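Local atomic coordinates of NleG5-1 effector (Enterobacteria phage YYZ-2008, PDB entry 5VGC), a protein that probably acts as a ubiquitin-protein transferase, a bacterial effector with a RING-like domain, and binds calcium ions. Residues Val154-Met166 / Arg198-Leu212. The protein carries 1 engineered substitution. Numbering follows the deposited sequence.
Sequences VFMRNSMNSNVCM and RDNAAFDPDRGNFVL. Engineered in segment 198-212: Ala201 (natural residue Cys).
A water takes the place of the return bond from Phe210 N to Cys165 O. It accepts from Phe210 N and donates to Cys165 O (2.9 Å from the water oxygen) and to Asn209 OD1. Two nearly straight backbone bonds join the segments directly, Leu212 N to Asn163 O (2.8 Å) and Cys165 N to Phe210 O (3.1 Å). Val164 and Val211 form an antiparallel non-hydrogen-bonded pair. The short strand segments 164-166 and 209-212 run at 125°, far from strictly antiparallel. They link the hairpin 154-166 to the hairpin 201-212, whose turn has a G1 beta bulge at Gly208 and Asn209. Both hairpins belong to the C-terminal region of NleG, whose family is grouped with RING domains.

Phe155 and Phe210 make an edge-to-face pair with planes at 54°. CE1 of Phe155 lies over the centre of the Phe210 ring, and Phe155 CZ is 3.6 Å from Phe210 CE1. The engineered Ala201 puts its CB over one face of Phe155, and this CB is also 3.5 Å from Cys165 SG. With chi1 at 38°, Cys165 SG stands between its own backbone N and carbonyl carbon and touches Leu212 CD2 (4.0 Å) as well as Ala201 CB.

Leu212 CD1 lies over one face of the Arg157 guanidinium, 3.7 Å from Arg157 NE. Arg157 NE donates a hydrogen bond to Ser162 O (2.9 Å), which lies in the plane of the guanidinium, while Arg157 NH1 bonds to Ser193 O.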
ATOM      1  N   VAL A 154      12.340 -14.151  26.492  1.00 12.60           N
ATOM      2  CA  VAL A 154      12.135 -14.829  25.209  1.00 13.63           C
ATOM      3  C   VAL A 154      13.288 -14.510  24.252  1.00 15.26           C
ATOM      4  O   VAL A 154      13.726 -13.333  24.161  1.00 12.46           O
ATOM      5  CB  VAL A 154      10.839 -14.375  24.522  1.00 16.92           C
ATOM      6  CG1 VAL A 154      10.603 -15.162  23.238  1.00 25.85           C
ATOM      7  CG2 VAL A 154       9.626 -14.508  25.438  1.00 17.60           C
ATOM      8  N   PHE A 155      13.775 -15.544  23.544  1.00 13.13           N
ATOM      9  CA  PHE A 155      14.865 -15.356  22.586  1.00 15.46           C
ATOM     10  C   PHE A 155      14.284 -14.915  21.247  1.00 16.97           C
ATOM     11  O   PHE A 155      13.375 -15.572  20.736  1.00 17.02           O
ATOM     12  CB  PHE A 155      15.677 -16.653  22.360  1.00 17.89           C
ATOM     13  CG  PHE A 155      16.731 -16.936  23.407  1.00 19.99           C
ATOM     14  CD1 PHE A 155      17.540 -15.937  23.927  1.00 16.80           C
ATOM     15  CD2 PHE A 155      16.931 -18.232  23.853  1.00 30.44           C
ATOM     16  CE1 PHE A 155      18.520 -16.233  24.877  1.00 16.55           C
ATOM     17  CE2 PHE A 155      17.894 -18.519  24.809  1.00 25.96           C
ATOM     18  CZ  PHE A 155      18.691 -17.521  25.318  1.00 16.22           C
ATOM     19  N   MET A 156      14.808 -13.825  20.678  1.00 15.44           N
ATOM     20  CA  MET A 156      14.397 -13.433  19.313  1.00 15.13           C
ATOM     21  C   MET A 156      15.606 -13.166  18.432  1.00 12.52           C
ATOM     22  O   MET A 156      16.564 -12.500  18.853  1.00 12.72           O
ATOM     23  CB  MET A 156      13.497 -12.187  19.319  1.00 14.91           C
ATOM     24  CG  MET A 156      12.963 -11.809  17.943  1.00 16.58           C
ATOM     25  SD  MET A 156      11.950 -10.326  17.961  1.00 15.69           S
ATOM     26  CE  MET A 156      10.362 -11.042  18.133  1.00 19.40           C
ATOM     27  N   ARG A 157      15.540 -13.676  17.208  1.00 13.14           N
ATOM     28  CA  ARG A 157      16.608 -13.488  16.246  1.00 14.92           C
ATOM     29  C   ARG A 157      16.722 -12.025  15.813  1.00 14.32           C
ATOM     30  O   ARG A 157      15.713 -11.327  15.751  1.00 13.32           O
ATOM     31  CB  ARG A 157      16.401 -14.372  15.022  1.00 21.54           C
ATOM     32  CG  ARG A 157      16.608 -15.836  15.364  1.00 34.01           C
ATOM     33  CD  ARG A 157      15.920 -16.766  14.401  1.00 29.21           C
ATOM     34  NE  ARG A 157      16.630 -16.850  13.140  1.00 29.96           N
ATOM     35  CZ  ARG A 157      16.167 -17.463  12.067  1.00 34.30           C
ATOM     36  NH1 ARG A 157      14.969 -18.055  12.077  1.00 36.95           N
ATOM     37  NH2 ARG A 157      16.918 -17.472  10.976  1.00 36.96           N
ATOM     38  N   ASN A 158      17.955 -11.586  15.525  1.00 11.34           N
ATOM     39  CA  ASN A 158      18.217 -10.215  15.120  1.00 10.43           C
ATOM     40  C   ASN A 158      17.583  -9.810  13.797  1.00 13.60           C
ATOM     41  O   ASN A 158      17.363  -8.629  13.557  1.00 14.14           O
ATOM     42  CB  ASN A 158      19.725  -9.935  15.067  1.00 10.94           C
ATOM     43  CG  ASN A 158      20.335  -9.784  16.441  1.00 10.29           C
ATOM     44  OD1 ASN A 158      19.719 -10.173  17.455  1.00  6.96           O
ATOM     45  ND2 ASN A 158      21.551  -9.223  16.491  1.00 11.37           N
ATOM     46  N   SER A 159      17.289 -10.788  12.949  1.00 15.95           N
ATOM     47  CA  SER A 159      16.611 -10.564  11.680  1.00 17.74           C
ATOM     48  C   SER A 159      16.049 -11.884  11.127  1.00 21.87           C
ATOM     49  O   SER A 159      16.273 -12.940  11.700  1.00 21.62           O
ATOM     50  CB  SER A 159      17.566  -9.913  10.678  1.00 17.16           C
ATOM     51  OG  SER A 159      18.487 -10.869  10.160  1.00 18.22           O
ATOM     52  N   MET A 160      15.332 -11.811  10.009  1.00 26.19           N
ATOM     53  CA  MET A 160      14.714 -12.983   9.385  1.00 33.24           C
ATOM     54  C   MET A 160      15.654 -14.184   9.267  1.00 35.50           C
ATOM     55  O   MET A 160      15.250 -15.307   9.555  1.00 47.91           O
ATOM     56  CB  MET A 160      14.139 -12.631   8.005  1.00 38.88           C
ATOM     57  CG  MET A 160      13.065 -13.604   7.532  1.00 48.37           C
ATOM     58  SD  MET A 160      11.678 -13.741   8.679  1.00 52.02           S
ATOM     59  CE  MET A 160      10.716 -12.309   8.176  1.00 67.74           C
ATOM     60  N   ASN A 161      16.905 -13.948   8.860  1.00 33.61           N
ATOM     61  CA  ASN A 161      17.881 -15.023   8.638  1.00 36.17           C
ATOM     62  C   ASN A 161      19.124 -14.987   9.544  1.00 30.77           C
ATOM     63  O   ASN A 161      20.115 -15.618   9.250  1.00 36.49           O
ATOM     64  CB  ASN A 161      18.325 -15.009   7.178  1.00 42.22           C
ATOM     65  CG  ASN A 161      17.175 -14.791   6.223  1.00 49.92           C
ATOM     66  OD1 ASN A 161      17.236 -13.894   5.385  1.00 43.87           O
ATOM     67  ND2 ASN A 161      16.119 -15.601   6.346  1.00 52.45           N
ATOM     68  N   SER A 162      19.068 -14.270  10.667  1.00 31.40           N
ATOM     69  CA  SER A 162      20.234 -14.101  11.519  1.00 23.78           C
ATOM     70  C   SER A 162      20.394 -15.363  12.355  1.00 22.29           C
ATOM     71  O   SER A 162      19.397 -15.965  12.802  1.00 23.94           O
ATOM     72  CB  SER A 162      20.104 -12.903  12.440  1.00 18.65           C
ATOM     73  OG  SER A 162      21.278 -12.785  13.216  1.00 18.82           O
ATOM     74  N   ASN A 163      21.643 -15.770  12.538  1.00 20.41           N
ATOM     75  CA  ASN A 163      21.955 -16.832  13.495  1.00 21.15           C
ATOM     76  C   ASN A 163      22.085 -16.345  14.945  1.00 18.56           C
ATOM     77  O   ASN A 163      22.272 -17.161  15.846  1.00 20.09           O
ATOM     78  CB  ASN A 163      23.178 -17.585  13.017  1.00 23.23           C
ATOM     79  CG  ASN A 163      22.909 -18.372  11.743  1.00 27.11           C
ATOM     80  OD1 ASN A 163      21.844 -18.948  11.575  1.00 29.20           O
ATOM     81  ND2 ASN A 163      23.873 -18.406  10.857  1.00 29.17           N
ATOM     82  N   VAL A 164      21.958 -15.036  15.164  1.00 15.11           N
ATOM     83  CA  VAL A 164      22.161 -14.419  16.477  1.00 12.91           C
ATOM     84  C   VAL A 164      20.802 -13.987  17.034  1.00 12.38           C
ATOM     85  O   VAL A 164      19.965 -13.381  16.319  1.00 12.51           O
ATOM     86  CB  VAL A 164      23.128 -13.221  16.347  1.00 12.75           C
ATOM     87  CG1 VAL A 164      23.058 -12.263  17.542  1.00 13.85           C
ATOM     88  CG2 VAL A 164      24.552 -13.700  16.103  1.00 13.95           C
ATOM     89  N   CYS A 165      20.580 -14.303  18.302  1.00 32.06           N
ATOM     90  CA  CYS A 165      19.373 -13.853  18.979  1.00 28.34           C
ATOM     91  C   CYS A 165      19.683 -13.123  20.252  1.00 24.20           C
ATOM     92  O   CYS A 165      20.787 -13.215  20.809  1.00 24.51           O
ATOM     93  CB  CYS A 165      18.399 -14.995  19.247  1.00 30.00           C
ATOM     94  SG  CYS A 165      19.166 -16.514  19.709  1.00 53.67           S
ATOM     95  N   MET A 166      18.678 -12.374  20.694  1.00 20.63           N
ATOM     96  CA  MET A 166      18.780 -11.629  21.925  1.00 18.22           C
ATOM     97  C   MET A 166      17.619 -11.953  22.813  1.00 14.42           C
ATOM     98  O   MET A 166      16.562 -12.412  22.353  1.00 13.72           O
ATOM     99  CB  MET A 166      18.873 -10.146  21.627  1.00 19.88           C
ATOM    100  CG  MET A 166      20.203  -9.805  20.947  1.00 26.00           C
ATOM    101  SD  MET A 166      20.809  -8.151  21.297  1.00 46.15           S
ATOM    102  CE  MET A 166      19.656  -7.120  20.410  1.00 39.55           C
ATOM    103  N   ARG A 198      14.438 -21.638  24.366  1.00 28.29           N
ATOM    104  CA  ARG A 198      15.704 -21.608  25.139  1.00 29.90           C
ATOM    105  C   ARG A 198      16.758 -22.625  24.650  1.00 29.84           C
ATOM    106  O   ARG A 198      17.947 -22.307  24.572  1.00 26.51           O
ATOM    107  CB  ARG A 198      15.420 -21.765  26.649  1.00 32.69           C
ATOM    108  CG  ARG A 198      16.553 -22.326  27.526  1.00 39.57           C
ATOM    109  CD  ARG A 198      17.671 -21.303  27.628  1.00 52.18           C
ATOM    110  NE  ARG A 198      18.856 -21.699  28.406  1.00 36.30           N
ATOM    111  CZ  ARG A 198      20.130 -21.640  27.993  1.00 33.91           C
ATOM    112  NH1 ARG A 198      21.100 -22.009  28.821  1.00 50.77           N
ATOM    113  NH2 ARG A 198      20.449 -21.231  26.769  1.00 35.30           N
ATOM    114  N   ASP A 199      16.312 -23.835  24.321  1.00 31.05           N
ATOM    115  CA  ASP A 199      17.218 -24.904  23.916  1.00 39.70           C
ATOM    116  C   ASP A 199      17.729 -24.780  22.494  1.00 40.98           C
ATOM    117  O   ASP A 199      18.623 -25.547  22.114  1.00 38.61           O
ATOM    118  CB  ASP A 199      16.546 -26.275  24.075  1.00 48.05           C
ATOM    119  CG  ASP A 199      16.112 -26.553  25.506  1.00 66.37           C
ATOM    120  OD1 ASP A 199      16.754 -26.033  26.457  1.00 48.43           O
ATOM    121  OD2 ASP A 199      15.121 -27.294  25.674  1.00 89.13           O
ATOM    122  N   ASN A 200      17.183 -23.850  21.705  1.00 35.65           N
ATOM    123  CA  ASN A 200      17.632 -23.682  20.324  1.00 37.24           C
ATOM    124  C   ASN A 200      18.775 -22.671  20.159  1.00 31.26           C
ATOM    125  O   ASN A 200      19.287 -22.499  19.042  1.00 30.21           O
ATOM    126  CB  ASN A 200      16.443 -23.328  19.425  1.00 46.55           C
ATOM    127  CG  ASN A 200      15.399 -24.437  19.370  1.00 48.28           C
ATOM    128  OD1 ASN A 200      15.687 -25.598  19.681  1.00 43.99           O
ATOM    129  ND2 ASN A 200      14.174 -24.078  18.975  1.00 81.48           N
ATOM    130  N   ALA A 201      19.186 -22.032  21.253  1.00 26.38           N
ATOM    131  CA  ALA A 201      20.275 -21.064  21.229  1.00 26.27           C
ATOM    132  C   ALA A 201      21.237 -21.257  22.392  1.00 24.82           C
ATOM    133  O   ALA A 201      20.831 -21.620  23.498  1.00 25.42           O
ATOM    134  CB  ALA A 201      19.702 -19.649  21.266  1.00 30.12           C
ATOM    135  N   ALA A 202      22.517 -20.992  22.145  1.00 24.32           N
ATOM    136  CA  ALA A 202      23.540 -21.084  23.205  1.00 23.92           C
ATOM    137  C   ALA A 202      24.471 -19.866  23.161  1.00 23.00           C
ATOM    138  O   ALA A 202      24.742 -19.328  22.089  1.00 22.51           O
ATOM    139  CB  ALA A 202      24.332 -22.369  23.040  1.00 23.97           C
ATOM    140  N   PHE A 203      24.949 -19.429  24.319  1.00 24.92           N
ATOM    141  CA  PHE A 203      25.949 -18.369  24.370  1.00 24.51           C
ATOM    142  C   PHE A 203      27.264 -18.860  23.763  1.00 28.20           C
ATOM    143  O   PHE A 203      27.800 -19.880  24.195  1.00 32.55           O
ATOM    144  CB  PHE A 203      26.197 -17.911  25.807  1.00 28.07           C
ATOM    145  CG  PHE A 203      27.291 -16.880  25.929  1.00 29.45           C
ATOM    146  CD1 PHE A 203      27.126 -15.608  25.386  1.00 27.89           C
ATOM    147  CD2 PHE A 203      28.483 -17.174  26.581  1.00 34.00           C
ATOM    148  CE1 PHE A 203      28.129 -14.651  25.492  1.00 31.39           C
ATOM    149  CE2 PHE A 203      29.486 -16.228  26.691  1.00 36.64           C
ATOM    150  CZ  PHE A 203      29.309 -14.963  26.147  1.00 34.65           C
ATOM    151  N   ASP A 204      27.763 -18.130  22.763  1.00 28.50           N
ATOM    152  CA  ASP A 204      29.055 -18.421  22.137  1.00 30.38           C
ATOM    153  C   ASP A 204      30.052 -17.362  22.656  1.00 32.37           C
ATOM    154  O   ASP A 204      29.918 -16.175  22.318  1.00 30.19           O
ATOM    155  CB  ASP A 204      28.896 -18.367  20.621  1.00 31.99           C
ATOM    156  CG  ASP A 204      30.148 -18.781  19.854  1.00 43.48           C
ATOM    157  OD1 ASP A 204      31.191 -19.109  20.457  1.00 75.77           O
ATOM    158  OD2 ASP A 204      30.077 -18.780  18.609  1.00 43.55           O
ATOM    159  N   PRO A 205      31.032 -17.773  23.497  1.00 36.26           N
ATOM    160  CA  PRO A 205      32.044 -16.848  24.041  1.00 40.04           C
ATOM    161  C   PRO A 205      32.865 -16.063  23.002  1.00 42.88           C
ATOM    162  O   PRO A 205      33.170 -14.885  23.231  1.00 41.14           O
ATOM    163  CB  PRO A 205      32.982 -17.767  24.824  1.00 48.44           C
ATOM    164  CG  PRO A 205      32.161 -18.946  25.174  1.00 50.20           C
ATOM    165  CD  PRO A 205      31.179 -19.128  24.059  1.00 42.39           C
ATOM    166  N   ASP A 206      33.222 -16.704  21.885  1.00 47.99           N
ATOM    167  CA  ASP A 206      34.073 -16.061  20.868  1.00 53.02           C
ATOM    168  C   ASP A 206      33.329 -15.007  20.048  1.00 46.10           C
ATOM    169  O   ASP A 206      33.911 -13.984  19.684  1.00 51.23           O
ATOM    170  CB  ASP A 206      34.753 -17.100  19.955  1.00 65.93           C
ATOM    171  CG  ASP A 206      35.654 -18.063  20.725  1.00 76.54           C
ATOM    172  OD1 ASP A 206      36.513 -17.598  21.512  1.00 76.17           O
ATOM    173  OD2 ASP A 206      35.496 -19.290  20.537  1.00 82.85           O
ATOM    174  N   ARG A 207      32.047 -15.256  19.768  1.00 40.85           N
ATOM    175  CA  ARG A 207      31.162 -14.265  19.127  1.00 33.31           C
ATOM    176  C   ARG A 207      30.521 -13.265  20.102  1.00 27.37           C
ATOM    177  O   ARG A 207      30.081 -12.213  19.683  1.00 29.88           O
ATOM    178  CB  ARG A 207      30.076 -14.975  18.308  1.00 32.85           C
ATOM    179  CG  ARG A 207      30.625 -15.784  17.140  1.00 36.63           C
ATOM    180  CD  ARG A 207      29.545 -16.437  16.335  1.00 37.02           C
ATOM    181  NE  ARG A 207      28.709 -15.456  15.662  1.00 37.56           N
ATOM    182  CZ  ARG A 207      27.819 -15.739  14.713  1.00 45.11           C
ATOM    183  NH1 ARG A 207      27.610 -16.989  14.293  1.00 48.24           N
ATOM    184  NH2 ARG A 207      27.113 -14.754  14.164  1.00 71.86           N
ATOM    185  N   GLY A 208      30.469 -13.594  21.386  1.00 26.05           N
ATOM    186  CA  GLY A 208      29.910 -12.698  22.411  1.00 26.29           C
ATOM    187  C   GLY A 208      28.399 -12.510  22.335  1.00 22.83           C
ATOM    188  O   GLY A 208      27.868 -11.453  22.685  1.00 23.06           O
ATOM    189  N   ASN A 209      27.714 -13.553  21.879  1.00 20.25           N
ATOM    190  CA  ASN A 209      26.296 -13.505  21.589  1.00 18.37           C
ATOM    191  C   ASN A 209      25.707 -14.888  21.745  1.00 16.15           C
ATOM    192  O   ASN A 209      26.420 -15.907  21.707  1.00 19.28           O
ATOM    193  CB  ASN A 209      26.052 -13.000  20.137  1.00 21.09           C
ATOM    194  CG  ASN A 209      26.001 -11.480  20.032  1.00 27.31           C
ATOM    195  OD1 ASN A 209      25.327 -10.821  20.816  1.00 25.22           O
ATOM    196  ND2 ASN A 209      26.714 -10.918  19.051  1.00 28.67           N
ATOM    197  N   PHE A 210      24.388 -14.917  21.927  1.00 15.82           N
ATOM    198  CA  PHE A 210      23.635 -16.138  21.806  1.00 16.19           C
ATOM    199  C   PHE A 210      23.531 -16.483  20.328  1.00 16.26           C
ATOM    200  O   PHE A 210      23.038 -15.670  19.557  1.00 18.77           O
ATOM    201  CB  PHE A 210      22.243 -15.976  22.360  1.00 17.07           C
ATOM    202  CG  PHE A 210      22.165 -15.824  23.846  1.00 19.87           C
ATOM    203  CD1 PHE A 210      22.258 -16.925  24.667  1.00 24.49           C
ATOM    204  CD2 PHE A 210      21.926 -14.582  24.422  1.00 27.07           C
ATOM    205  CE1 PHE A 210      22.155 -16.804  26.052  1.00 31.48           C
ATOM    206  CE2 PHE A 210      21.812 -14.445  25.803  1.00 28.59           C
ATOM    207  CZ  PHE A 210      21.930 -15.557  26.620  1.00 31.95           C
ATOM    208  N   VAL A 211      24.001 -17.676  19.950  1.00 18.68           N
ATOM    209  CA  VAL A 211      23.915 -18.179  18.575  1.00 21.06           C
ATOM    210  C   VAL A 211      22.965 -19.365  18.529  1.00 24.72           C
ATOM    211  O   VAL A 211      22.886 -20.141  19.500  1.00 30.66           O
ATOM    212  CB  VAL A 211      25.276 -18.608  18.003  1.00 25.49           C
ATOM    213  CG1 VAL A 211      25.156 -19.040  16.541  1.00 30.10           C
ATOM    214  CG2 VAL A 211      26.287 -17.482  18.140  1.00 28.31           C
ATOM    215  N   LEU A 212      22.230 -19.484  17.414  1.00 28.25           N
ATOM    216  CA  LEU A 212      21.350 -20.626  17.172  1.00 33.41           C
ATOM    217  C   LEU A 212      22.158 -21.926  17.093  1.00 44.14           C
ATOM    218  O   LEU A 212      23.334 -21.903  16.727  1.00 40.76           O
ATOM    219  CB  LEU A 212      20.559 -20.461  15.879  1.00 36.67           C
ATOM    220  CG  LEU A 212      19.455 -19.412  15.753  1.00 36.15           C
ATOM    221  CD1 LEU A 212      18.569 -19.681  14.550  1.00 44.17           C
ATOM    222  CD2 LEU A 212      18.606 -19.357  17.001  1.00 38.22           C
TER
HETATM  223  O   HOH W   1      23.361 -12.212  21.713  1.00 15.46           O